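Local structure of metazoan TIR-STING fusion (Crassostrea gigas, 6WT6) at residues H29-F34 / G57-F62; D51-R56 / D153-A158. The protein joins an N-terminal TIR domain to a STING ligand-binding domain in one chain, a fusion of two domain families known from innate immune signalling. All blocks are in the same frame, centred on the assembly; numbering follows the deposited sequence.

Contact 1 (H29-F34 / G57-F62)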
ATOM      1  N   HIS A  29     -21.239   9.531  -7.696  1.00 53.83           N
ATOM      2  CA  HIS A  29     -21.497   9.257  -9.103  1.00 51.73           C
ATOM      3  C   HIS A  29     -22.395  10.322  -9.721  1.00 51.33           C
ATOM      4  O   HIS A  29     -23.431  10.689  -9.156  1.00 46.90           O
ATOM      5  CB  HIS A  29     -22.131   7.876  -9.262  1.00 48.36           C
ATOM      6  CG  HIS A  29     -21.279   6.754  -8.755  1.00 45.99           C
ATOM      7  ND1 HIS A  29     -21.807   5.544  -8.359  1.00 46.00           N
ATOM      8  CD2 HIS A  29     -19.940   6.657  -8.576  1.00 45.49           C
ATOM      9  CE1 HIS A  29     -20.831   4.749  -7.961  1.00 43.78           C
ATOM     10  NE2 HIS A  29     -19.688   5.400  -8.081  1.00 44.42           N
ATOM     11  N   VAL A  30     -21.988  10.817 -10.890  1.00 52.53           N
ATOM     12  CA  VAL A  30     -22.797  11.733 -11.688  1.00 52.92           C
ATOM     13  C   VAL A  30     -22.875  11.205 -13.116  1.00 52.11           C
ATOM     14  O   VAL A  30     -23.611  11.740 -13.950  1.00 52.36           O
ATOM     15  CB  VAL A  30     -22.237  13.168 -11.656  1.00 52.61           C
ATOM     16  CG1 VAL A  30     -22.177  13.694 -10.228  1.00 52.03           C
ATOM     17  CG2 VAL A  30     -20.870  13.222 -12.304  1.00 49.30           C
ATOM     18  N   TYR A  31     -22.111  10.153 -13.406  1.00 49.67           N
ATOM     19  CA  TYR A  31     -22.166   9.466 -14.688  1.00 49.27           C
ATOM     20  C   TYR A  31     -22.362   7.975 -14.458  1.00 46.26           C
ATOM     21  O   TYR A  31     -21.852   7.412 -13.487  1.00 41.71           O
ATOM     22  CB  TYR A  31     -20.891   9.670 -15.522  1.00 47.32           C
ATOM     23  CG  TYR A  31     -20.436  11.102 -15.663  1.00 46.45           C
ATOM     24  CD1 TYR A  31     -21.148  12.004 -16.438  1.00 45.70           C
ATOM     25  CD2 TYR A  31     -19.274  11.542 -15.041  1.00 46.68           C
ATOM     26  CE1 TYR A  31     -20.727  13.315 -16.578  1.00 44.89           C
ATOM     27  CE2 TYR A  31     -18.844  12.849 -15.175  1.00 48.38           C
ATOM     28  CZ  TYR A  31     -19.575  13.732 -15.943  1.00 50.58           C
ATOM     29  OH  TYR A  31     -19.147  15.034 -16.075  1.00 57.83           O
ATOM     30  N   HIS A  32     -23.100   7.338 -15.372  1.00 48.88           N
ATOM     31  CA  HIS A  32     -23.198   5.883 -15.352  1.00 50.90           C
ATOM     32  C   HIS A  32     -21.903   5.235 -15.826  1.00 51.48           C
ATOM     33  O   HIS A  32     -21.493   4.197 -15.296  1.00 53.96           O
ATOM     34  CB  HIS A  32     -24.370   5.412 -16.214  1.00 54.69           C
ATOM     35  CG  HIS A  32     -25.715   5.721 -15.635  1.00 57.47           C
ATOM     36  ND1 HIS A  32     -26.372   6.909 -15.871  1.00 59.35           N
ATOM     37  CD2 HIS A  32     -26.525   4.997 -14.828  1.00 57.34           C
ATOM     38  CE1 HIS A  32     -27.528   6.905 -15.233  1.00 59.01           C
ATOM     39  NE2 HIS A  32     -27.646   5.756 -14.593  1.00 58.60           N
ATOM     40  N   ALA A  33     -21.248   5.824 -16.823  1.00 48.62           N
ATOM     41  CA  ALA A  33     -20.058   5.212 -17.390  1.00 47.24           C
ATOM     42  C   ALA A  33     -19.094   6.279 -17.885  1.00 48.22           C
ATOM     43  O   ALA A  33     -19.506   7.270 -18.494  1.00 51.64           O
ATOM     44  CB  ALA A  33     -20.413   4.259 -18.536  1.00 46.89           C
ATOM     45  N   PHE A  34     -17.811   6.071 -17.608  1.00 47.14           N
ATOM     46  CA  PHE A  34     -16.740   6.838 -18.223  1.00 51.48           C
ATOM     47  C   PHE A  34     -16.143   6.005 -19.346  1.00 50.86           C
ATOM     48  O   PHE A  34     -15.750   4.855 -19.130  1.00 47.71           O
ATOM     49  CB  PHE A  34     -15.655   7.209 -17.210  1.00 55.55           C
ATOM     50  CG  PHE A  34     -14.436   7.846 -17.828  1.00 56.26           C
ATOM     51  CD1 PHE A  34     -14.473   9.159 -18.270  1.00 60.24           C
ATOM     52  CD2 PHE A  34     -13.254   7.135 -17.959  1.00 56.09           C
ATOM     53  CE1 PHE A  34     -13.353   9.750 -18.837  1.00 59.14           C
ATOM     54  CE2 PHE A  34     -12.130   7.722 -18.525  1.00 57.24           C
ATOM     55  CZ  PHE A  34     -12.183   9.030 -18.963  1.00 58.28           C
ATOM     56  N   GLY A  57     -30.531   5.979 -22.415  1.00 65.47           N
ATOM     57  CA  GLY A  57     -30.881   6.697 -21.207  1.00 60.09           C
ATOM     58  C   GLY A  57     -29.726   6.940 -20.263  1.00 57.24           C
ATOM     59  O   GLY A  57     -29.821   7.826 -19.404  1.00 58.11           O
ATOM     60  N   PHE A  58     -28.633   6.192 -20.390  1.00 53.35           N
ATOM     61  CA  PHE A  58     -27.504   6.370 -19.491  1.00 51.99           C
ATOM     62  C   PHE A  58     -26.783   7.686 -19.773  1.00 53.46           C
ATOM     63  O   PHE A  58     -26.738   8.167 -20.908  1.00 55.32           O
ATOM     64  CB  PHE A  58     -26.528   5.199 -19.619  1.00 51.61           C
ATOM     65  CG  PHE A  58     -27.131   3.865 -19.285  1.00 51.80           C
ATOM     66  CD1 PHE A  58     -27.098   3.379 -17.988  1.00 48.55           C
ATOM     67  CD2 PHE A  58     -27.736   3.098 -20.268  1.00 54.60           C
ATOM     68  CE1 PHE A  58     -27.656   2.151 -17.677  1.00 48.34           C
ATOM     69  CE2 PHE A  58     -28.298   1.871 -19.963  1.00 52.88           C
ATOM     70  CZ  PHE A  58     -28.256   1.396 -18.666  1.00 50.69           C
ATOM     71  N   THR A  59     -26.219   8.267 -18.716  1.00 52.12           N
ATOM     72  CA  THR A  59     -25.424   9.487 -18.807  1.00 56.27           C
ATOM     73  C   THR A  59     -23.947   9.117 -18.727  1.00 55.67           C
ATOM     74  O   THR A  59     -23.514   8.482 -17.759  1.00 55.17           O
ATOM     75  CB  THR A  59     -25.794  10.469 -17.694  1.00 59.55           C
ATOM     76  OG1 THR A  59     -27.101  10.999 -17.940  1.00 64.28           O
ATOM     77  CG2 THR A  59     -24.791  11.611 -17.628  1.00 61.32           C
ATOM     78  N   CYS A  60     -23.178   9.514 -19.736  1.00 53.68           N
ATOM     79  CA  CYS A  60     -21.780   9.130 -19.836  1.00 56.46           C
ATOM     80  C   CYS A  60     -20.875  10.355 -19.821  1.00 58.16           C
ATOM     81  O   CYS A  60     -21.313  11.488 -20.042  1.00 57.13           O
ATOM     82  CB  CYS A  60     -21.516   8.315 -21.107  1.00 58.34           C
ATOM     83  SG  CYS A  60     -22.237   6.665 -21.105  1.00 59.33           S
ATOM     84  N   CYS A  61     -19.598  10.103 -19.549  1.00 58.43           N
ATOM     85  CA  CYS A  61     -18.546  11.111 -19.594  1.00 57.35           C
ATOM     86  C   CYS A  61     -17.622  10.780 -20.757  1.00 60.58           C
ATOM     87  O   CYS A  61     -17.039   9.691 -20.800  1.00 62.11           O
ATOM     88  CB  CYS A  61     -17.767  11.157 -18.278  1.00 53.50           C
ATOM     89  SG  CYS A  61     -16.357  12.296 -18.266  1.00 53.05           S
ATOM     90  N   PHE A  62     -17.493  11.717 -21.696  1.00 62.25           N
ATOM     91  CA  PHE A  62     -16.729  11.514 -22.922  1.00 63.07           C
ATOM     92  C   PHE A  62     -15.701  12.629 -23.048  1.00 59.27           C
ATOM     93  O   PHE A  62     -16.066  13.810 -23.067  1.00 56.51           O
ATOM     94  CB  PHE A  62     -17.659  11.488 -24.139  1.00 66.02           C
ATOM     95  CG  PHE A  62     -17.027  10.925 -25.379  1.00 67.93           C
ATOM     96  CD1 PHE A  62     -16.774   9.569 -25.484  1.00 67.99           C
ATOM     97  CD2 PHE A  62     -16.704  11.746 -26.446  1.00 68.91           C
ATOM     98  CE1 PHE A  62     -16.199   9.044 -26.625  1.00 69.08           C
ATOM     99  CE2 PHE A  62     -16.128  11.225 -27.592  1.00 70.75           C
ATOM    100  CZ  PHE A  62     -15.877   9.871 -27.681  1.00 69.92           C
TER
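Strands 31-36 and 60-62 run parallel here, with Ala33 paired to Cys60 and Phe34 to Cys61, and Cys61 N donates to Ala33 O at 3.0 Å, within the carbonyl plane. They are the two strands of a beta-alpha-beta unit connected by helix 43-56, a worked example of parallel pairing at one edge of the TIR-domain sheet. One residue earlier the chain turns a corner at His32, whose backbone N donates to Thr59 O at 2.7 Å, almost along the C=O axis. The His32 side chain, with CG anti to its carbonyl carbon, answers in the other direction: its ND1 accepts a hydrogen bond from Thr59 N at 3.2 Å, nearly straight (173°), although the donor sits well out of the imidazole plane. NE2 is bonded to Pro23 O, so both ring nitrogens are engaged and the rotation of the ring is fixed. Phe58 points its CD1 edge at one imidazole face, a T-shaped pair with ring centroids 5.2 Å apart. Around the corner, Cys61 CB lies over the centre of the Tyr31 ring, a CH-pi contact 3.6 Å from the centroid. Anti to the backbone N (chi1 176°), Cys61 SG extends to the edge of the Phe34 ring, 3.7 Å from CD1. Beyond this pairing, strand 84-91 flanks strand 31-36, while Leu50 of helix 43-56 packs on Cys60 and Ile159 of helix 153-159 on Ala33.

Contact 2 (D51-R56 / D153-A158)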
ATOM      1  N   ASP A  51     -22.712   7.107 -28.300  1.00 76.10           N
ATOM      2  CA  ASP A  51     -24.043   7.378 -28.834  1.00 79.05           C
ATOM      3  C   ASP A  51     -24.991   6.211 -28.587  1.00 77.64           C
ATOM      4  O   ASP A  51     -26.195   6.420 -28.397  1.00 75.87           O
ATOM      5  CB  ASP A  51     -23.956   7.691 -30.329  1.00 83.45           C
ATOM      6  CG  ASP A  51     -23.209   8.985 -30.613  1.00 87.75           C
ATOM      7  OD1 ASP A  51     -23.129   9.840 -29.705  1.00 87.93           O
ATOM      8  OD2 ASP A  51     -22.705   9.150 -31.745  1.00 91.21           O
ATOM      9  N   SER A  52     -24.469   4.982 -28.573  1.00 77.59           N
ATOM     10  CA  SER A  52     -25.312   3.819 -28.315  1.00 77.34           C
ATOM     11  C   SER A  52     -25.818   3.808 -26.880  1.00 77.20           C
ATOM     12  O   SER A  52     -26.969   3.435 -26.625  1.00 78.43           O
ATOM     13  CB  SER A  52     -24.541   2.532 -28.609  1.00 78.83           C
ATOM     14  OG  SER A  52     -24.059   2.508 -29.940  1.00 83.43           O
ATOM     15  N   VAL A  53     -24.972   4.203 -25.927  1.00 73.59           N
ATOM     16  CA  VAL A  53     -25.361   4.145 -24.522  1.00 67.64           C
ATOM     17  C   VAL A  53     -26.256   5.321 -24.156  1.00 67.90           C
ATOM     18  O   VAL A  53     -27.298   5.148 -23.516  1.00 66.68           O
ATOM     19  CB  VAL A  53     -24.115   4.095 -23.622  1.00 62.85           C
ATOM     20  CG1 VAL A  53     -24.519   3.867 -22.186  1.00 57.18           C
ATOM     21  CG2 VAL A  53     -23.179   3.017 -24.082  1.00 63.31           C
ATOM     22  N   GLU A  54     -25.863   6.534 -24.556  1.00 68.80           N
ATOM     23  CA  GLU A  54     -26.578   7.723 -24.105  1.00 70.99           C
ATOM     24  C   GLU A  54     -28.003   7.770 -24.642  1.00 77.98           C
ATOM     25  O   GLU A  54     -28.888   8.341 -23.995  1.00 80.11           O
ATOM     26  CB  GLU A  54     -25.806   8.985 -24.498  1.00 69.64           C
ATOM     27  CG  GLU A  54     -24.535   9.205 -23.677  1.00 66.95           C
ATOM     28  CD  GLU A  54     -24.156  10.671 -23.551  1.00 62.82           C
ATOM     29  OE1 GLU A  54     -24.330  11.421 -24.534  1.00 61.99           O
ATOM     30  OE2 GLU A  54     -23.695  11.080 -22.462  1.00 58.52           O
ATOM     31  N   SER A  55     -28.252   7.171 -25.810  1.00 80.61           N
ATOM     32  CA  SER A  55     -29.616   7.125 -26.328  1.00 84.61           C
ATOM     33  C   SER A  55     -30.504   6.253 -25.449  1.00 83.09           C
ATOM     34  O   SER A  55     -31.670   6.590 -25.205  1.00 83.48           O
ATOM     35  CB  SER A  55     -29.621   6.612 -27.767  1.00 88.10           C
ATOM     36  OG  SER A  55     -29.368   5.218 -27.809  1.00 94.19           O
ATOM     37  N   ARG A  56     -29.965   5.133 -24.955  1.00 80.42           N
ATOM     38  CA  ARG A  56     -30.741   4.227 -24.114  1.00 75.71           C
ATOM     39  C   ARG A  56     -31.147   4.864 -22.792  1.00 70.95           C
ATOM     40  O   ARG A  56     -32.031   4.337 -22.108  1.00 71.60           O
ATOM     41  CB  ARG A  56     -29.948   2.946 -23.848  1.00 73.61           C
ATOM     42  CG  ARG A  56     -29.615   2.156 -25.104  1.00 77.01           C
ATOM     43  CD  ARG A  56     -30.838   1.445 -25.658  1.00 80.90           C
ATOM     44  NE  ARG A  56     -31.192   0.268 -24.868  1.00 82.96           N
ATOM     45  CZ  ARG A  56     -30.803  -0.969 -25.161  1.00 85.49           C
ATOM     46  NH1 ARG A  56     -31.169  -1.984 -24.388  1.00 84.26           N
ATOM     47  NH2 ARG A  56     -30.049  -1.191 -26.229  1.00 87.38           N
ATOM     48  N   ASP A 153     -25.315  -4.030 -27.358  1.00110.44           N
ATOM     49  CA  ASP A 153     -26.282  -4.314 -26.303  1.00109.49           C
ATOM     50  C   ASP A 153     -25.610  -4.906 -25.072  1.00103.63           C
ATOM     51  O   ASP A 153     -26.074  -4.686 -23.947  1.00103.77           O
ATOM     52  CB  ASP A 153     -27.372  -5.256 -26.817  1.00113.88           C
ATOM     53  CG  ASP A 153     -28.640  -4.523 -27.216  1.00117.04           C
ATOM     54  OD1 ASP A 153     -28.646  -3.274 -27.183  1.00116.71           O
ATOM     55  OD2 ASP A 153     -29.636  -5.198 -27.558  1.00119.17           O
ATOM     56  N   ASP A 154     -24.515  -5.647 -25.259  1.00 98.87           N
ATOM     57  CA  ASP A 154     -23.887  -6.346 -24.141  1.00 95.65           C
ATOM     58  C   ASP A 154     -23.245  -5.385 -23.148  1.00 92.40           C
ATOM     59  O   ASP A 154     -23.230  -5.664 -21.943  1.00 90.83           O
ATOM     60  CB  ASP A 154     -22.845  -7.339 -24.656  1.00 94.77           C
ATOM     61  CG  ASP A 154     -23.467  -8.624 -25.164  1.00 95.59           C
ATOM     62  OD1 ASP A 154     -24.705  -8.761 -25.077  1.00 97.15           O
ATOM     63  OD2 ASP A 154     -22.719  -9.500 -25.647  1.00 95.03           O
ATOM     64  N   ILE A 155     -22.704  -4.263 -23.622  1.00 90.50           N
ATOM     65  CA  ILE A 155     -22.052  -3.341 -22.700  1.00 88.09           C
ATOM     66  C   ILE A 155     -23.088  -2.590 -21.872  1.00 86.01           C
ATOM     67  O   ILE A 155     -22.840  -2.263 -20.706  1.00 85.36           O
ATOM     68  CB  ILE A 155     -21.114  -2.389 -23.467  1.00 87.66           C
ATOM     69  CG1 ILE A 155     -21.870  -1.641 -24.561  1.00 90.05           C
ATOM     70  CG2 ILE A 155     -19.961  -3.160 -24.091  1.00 86.15           C
ATOM     71  CD1 ILE A 155     -22.313  -0.272 -24.162  1.00 88.74           C
ATOM     72  N   ILE A 156     -24.261  -2.316 -22.447  1.00 84.30           N
ATOM     73  CA  ILE A 156     -25.349  -1.725 -21.673  1.00 82.56           C
ATOM     74  C   ILE A 156     -25.764  -2.667 -20.552  1.00 82.25           C
ATOM     75  O   ILE A 156     -26.109  -2.232 -19.445  1.00 78.71           O
ATOM     76  CB  ILE A 156     -26.531  -1.379 -22.598  1.00 81.88           C
ATOM     77  CG1 ILE A 156     -26.170  -0.203 -23.502  1.00 81.67           C
ATOM     78  CG2 ILE A 156     -27.789  -1.078 -21.791  1.00 81.93           C
ATOM     79  CD1 ILE A 156     -26.937  -0.182 -24.799  1.00 83.82           C
ATOM     80  N   GLN A 157     -25.718  -3.974 -20.818  1.00 87.38           N
ATOM     81  CA  GLN A 157     -26.063  -4.964 -19.804  1.00 90.36           C
ATOM     82  C   GLN A 157     -25.147  -4.857 -18.591  1.00 87.99           C
ATOM     83  O   GLN A 157     -25.588  -5.045 -17.452  1.00 85.19           O
ATOM     84  CB  GLN A 157     -25.994  -6.368 -20.409  1.00 93.89           C
ATOM     85  CG  GLN A 157     -26.403  -7.485 -19.466  1.00 97.51           C
ATOM     86  CD  GLN A 157     -27.901  -7.546 -19.254  1.00100.20           C
ATOM     87  OE1 GLN A 157     -28.680  -7.401 -20.198  1.00101.85           O
ATOM     88  NE2 GLN A 157     -28.315  -7.756 -18.010  1.00 98.76           N
ATOM     89  N   ALA A 158     -23.868  -4.542 -18.815  1.00 88.64           N
ATOM     90  CA  ALA A 158     -22.918  -4.460 -17.711  1.00 86.51           C
ATOM     91  C   ALA A 158     -23.034  -3.149 -16.943  1.00 82.07           C
ATOM     92  O   ALA A 158     -22.666  -3.095 -15.764  1.00 79.99           O
ATOM     93  CB  ALA A 158     -21.492  -4.638 -18.231  1.00 92.05           C
TER
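Asp153 OD1 is gripped by two arginines, Arg56 across the contact and Arg150, three residues earlier in the chain. The setting is a helix pair in the flavodoxin-like alpha/beta fold of TIR domains, where the axes of the short segments 51-56 and 153-158 pass 10.0 Å apart at a crossing angle of -56°. Arg56 NH2 donates to OD1 at 2.7 Å, a salt bridge that lies in the guanidinium plane but meets the carboxylate from above its own plane, the two flat groups being turned 74° to each other. Shared between two positive groups, the carboxylate probably stays ionised and offsets the repulsion of the neighbouring arginines. Bends at chi2 and chi3 fold the arginine chain around the tip of Ile156, whose CD1 touches Arg56 CG at 3.6 Å and lies over one guanidinium face. Ile156, its CB directed at helix 51-56, thus packs between the helices alongside the ion pair. Deeper in, Ile155 packs against Val123 of strand 120-124. Its CG1 takes the crowded position between backbone N and carbonyl carbon (chi1 56°), and this together with the turn at chi2 brings the end of the chain to the other helix, with Ile155 CD1 3.4 Å from Val53 CG2.

Overall arrangement
Both contacts belong to the TIR domain, their centres about 11 Å apart, and their segments alternate along the chain: 29-34, 51-56, 57-62, then 153-158. Contact 1 joins the two parallel strands of a beta-alpha-beta unit, and helix 43-56, which connects them, supplies one side of contact 2. Residues 51-56 run directly into 57-62 through a Schellman turn at Gly57, and Glu54 OE2 probably accepts a hydrogen bond from Cys60 N. Phe58 bridges the two sites, packing on Val53 and Ile156 as well as on its partner in contact 1. Helix 153-159, late in the domain, packs across the sheet, reaching Val121 and Val123 of strand 120-124 as well as Phe58 beside edge strand 60-62.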